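Local coordinates for IroE-like serine hydrolase (Shewanella oneidensis, PDB 3GFF), which probably hydrolyses ester bonds, as a putative serine hydrolase of the alpha/beta-hydrolase type related to the esterase IroE, at residues 94-97 / 102-105. Sequence-based numbering, arbitrary orientation.
Sequences HTLV and NKGN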
ATOM      1  N   HIS A  94     -26.890  20.862   0.487  1.00 22.53           N
ATOM      2  CA  HIS A  94     -28.065  20.083   0.204  1.00 22.01           C
ATOM      3  C   HIS A  94     -28.509  20.232  -1.255  1.00 21.32           C
ATOM      4  O   HIS A  94     -28.634  21.331  -1.762  1.00 20.33           O
ATOM      5  CB  HIS A  94     -29.218  20.540   1.106  1.00 21.29           C
ATOM      6  CG  HIS A  94     -30.522  19.860   0.812  1.00 21.99           C
ATOM      7  ND1 HIS A  94     -30.749  18.529   1.095  1.00 21.08           N
ATOM      8  CD2 HIS A  94     -31.665  20.324   0.236  1.00 20.82           C
ATOM      9  CE1 HIS A  94     -31.972  18.204   0.705  1.00 21.21           C
ATOM     10  NE2 HIS A  94     -32.535  19.265   0.153  1.00 19.69           N
ATOM     11  N   THR A  95     -28.756  19.097  -1.895  1.00 21.24           N
ATOM     12  CA  THR A  95     -29.348  19.024  -3.237  1.00 21.21           C
ATOM     13  C   THR A  95     -29.948  17.630  -3.368  1.00 20.22           C
ATOM     14  O   THR A  95     -29.477  16.678  -2.744  1.00 19.37           O
ATOM     15  CB  THR A  95     -28.351  19.274  -4.403  1.00 20.38           C
ATOM     16  OG1 THR A  95     -29.053  19.270  -5.661  1.00 19.58           O
ATOM     17  CG2 THR A  95     -27.280  18.192  -4.441  1.00 19.26           C
ATOM     18  N   LEU A  96     -30.998  17.536  -4.177  1.00 21.47           N
ATOM     19  CA  LEU A  96     -31.681  16.278  -4.477  1.00 20.26           C
ATOM     20  C   LEU A  96     -31.278  15.745  -5.851  1.00 21.29           C
ATOM     21  O   LEU A  96     -31.790  14.705  -6.258  1.00 22.90           O
ATOM     22  CB  LEU A  96     -33.192  16.498  -4.479  1.00 20.14           C
ATOM     23  CG  LEU A  96     -33.825  16.967  -3.161  1.00 19.54           C
ATOM     24  CD1 LEU A  96     -35.267  17.415  -3.350  1.00 17.89           C
ATOM     25  CD2 LEU A  96     -33.675  15.880  -2.070  1.00 18.81           C
ATOM     26  N   VAL A  97     -30.361  16.420  -6.550  1.00 19.78           N
ATOM     27  CA  VAL A  97     -30.026  16.052  -7.911  1.00 20.37           C
ATOM     28  C   VAL A  97     -28.534  15.822  -8.169  1.00 20.82           C
ATOM     29  O   VAL A  97     -27.683  16.302  -7.436  1.00 18.96           O
ATOM     30  CB  VAL A  97     -30.536  17.121  -8.972  1.00 20.41           C
ATOM     31  CG1 VAL A  97     -32.081  17.225  -9.010  1.00 20.37           C
ATOM     32  CG2 VAL A  97     -29.899  18.507  -8.732  1.00 20.28           C
ATOM     33  N   ASN A 102     -30.756  15.220 -13.016  1.00 21.44           N
ATOM     34  CA  ASN A 102     -31.581  14.059 -12.697  1.00 20.80           C
ATOM     35  C   ASN A 102     -31.536  13.791 -11.188  1.00 20.12           C
ATOM     36  O   ASN A 102     -30.554  14.089 -10.536  1.00 17.80           O
ATOM     37  CB  ASN A 102     -31.067  12.864 -13.468  1.00 21.04           C
ATOM     38  CG  ASN A 102     -31.198  13.049 -14.959  1.00 21.51           C
ATOM     39  OD1 ASN A 102     -32.129  13.707 -15.432  1.00 22.36           O
ATOM     40  ND2 ASN A 102     -30.278  12.460 -15.715  1.00 20.60           N
ATOM     41  N   LYS A 103     -32.611  13.251 -10.640  1.00 21.28           N
ATOM     42  CA  LYS A 103     -32.685  13.039  -9.207  1.00 22.53           C
ATOM     43  C   LYS A 103     -31.666  11.994  -8.713  1.00 21.65           C
ATOM     44  O   LYS A 103     -31.421  10.988  -9.377  1.00 19.56           O
ATOM     45  CB  LYS A 103     -34.114  12.655  -8.801  1.00 24.00           C
ATOM     46  CG  LYS A 103     -35.118  13.860  -8.769  1.00 24.87           C
ATOM     47  CD  LYS A 103     -34.754  14.901  -7.646  1.00 26.07           C
ATOM     48  CE  LYS A 103     -35.736  16.129  -7.502  1.00 25.68           C
ATOM     49  NZ  LYS A 103     -35.651  17.202  -8.538  1.00 25.54           N
ATOM     50  N   GLY A 104     -31.068  12.262  -7.553  1.00 20.83           N
ATOM     51  CA  GLY A 104     -30.155  11.310  -6.926  1.00 21.34           C
ATOM     52  C   GLY A 104     -31.025  10.255  -6.273  1.00 21.23           C
ATOM     53  O   GLY A 104     -32.252  10.348  -6.346  1.00 22.47           O
ATOM     54  N   ASN A 105     -30.420   9.253  -5.648  1.00 21.48           N
ATOM     55  CA  ASN A 105     -31.189   8.225  -4.917  1.00 21.75           C
ATOM     56  C   ASN A 105     -31.882   8.871  -3.718  1.00 21.39           C
ATOM     57  O   ASN A 105     -31.504   9.976  -3.320  1.00 20.65           O
ATOM     58  CB  ASN A 105     -30.285   7.072  -4.479  1.00 23.24           C
ATOM     59  CG  ASN A 105     -29.155   7.505  -3.566  1.00 24.04           C
ATOM     60  OD1 ASN A 105     -29.359   8.025  -2.463  1.00 25.06           O
ATOM     61  ND2 ASN A 105     -27.947   7.257  -4.012  1.00 25.28           N
TER
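Gly104 N donates a hydrogen bond to Leu96 O across 2.9 Å. The same oxygen also receives a longer CA-H...O contact from Lys103 CA and lies 3.3 Å from Lys103 CD. Alongside it, Val97 CA sits 3.3 Å from Asn102 O.

Side chains add an aliphatic layer. The lysine chain bends twice: the turn at chi2 (-66°) lays CD beside the oxygen and CB of Leu96, and the turn at chi4 (-75°) brings NZ to Val97 CG1. Leu96 CB meets Lys103 CD at 3.9 Å, while Val97 CG1, anti to its own carbonyl carbon, packs obliquely against the end of the lysine chain, 3.6 Å from Lys103 NZ. Lysine suits such a surface position, since it is an exposed residue whose long aliphatic chain can still lie on Leu96 and Val97; at Gly104 the backbone N-H serves the bridge, and with no side chain nothing is added beside Leu96 O.

Val97 and Lys103 form a single beta bridge, their CA atoms 4.2 Å apart, which closes a short irregular excursion in the loop between helices 86-89 and 114-132. In this alpha/beta-hydrolase-like fold the contact lies at the periphery, its centre about 29 Å from the centre of the chain.

Just before the bridge in the chain, Thr95 OG1 accepts from Val97 N at 3.3 Å, an ST turn that suits threonine because its hydroxyl sits on a side chain short enough to reach the N-H two residues on. Thr111 ties down the approach to that turn: its OG1 is hydrogen-bonded to Thr95 O, and its carbonyl oxygen to His94 ND1. On the other segment, Asn105 OD1 accepts from Gln107 N as the chain leaves the bridge.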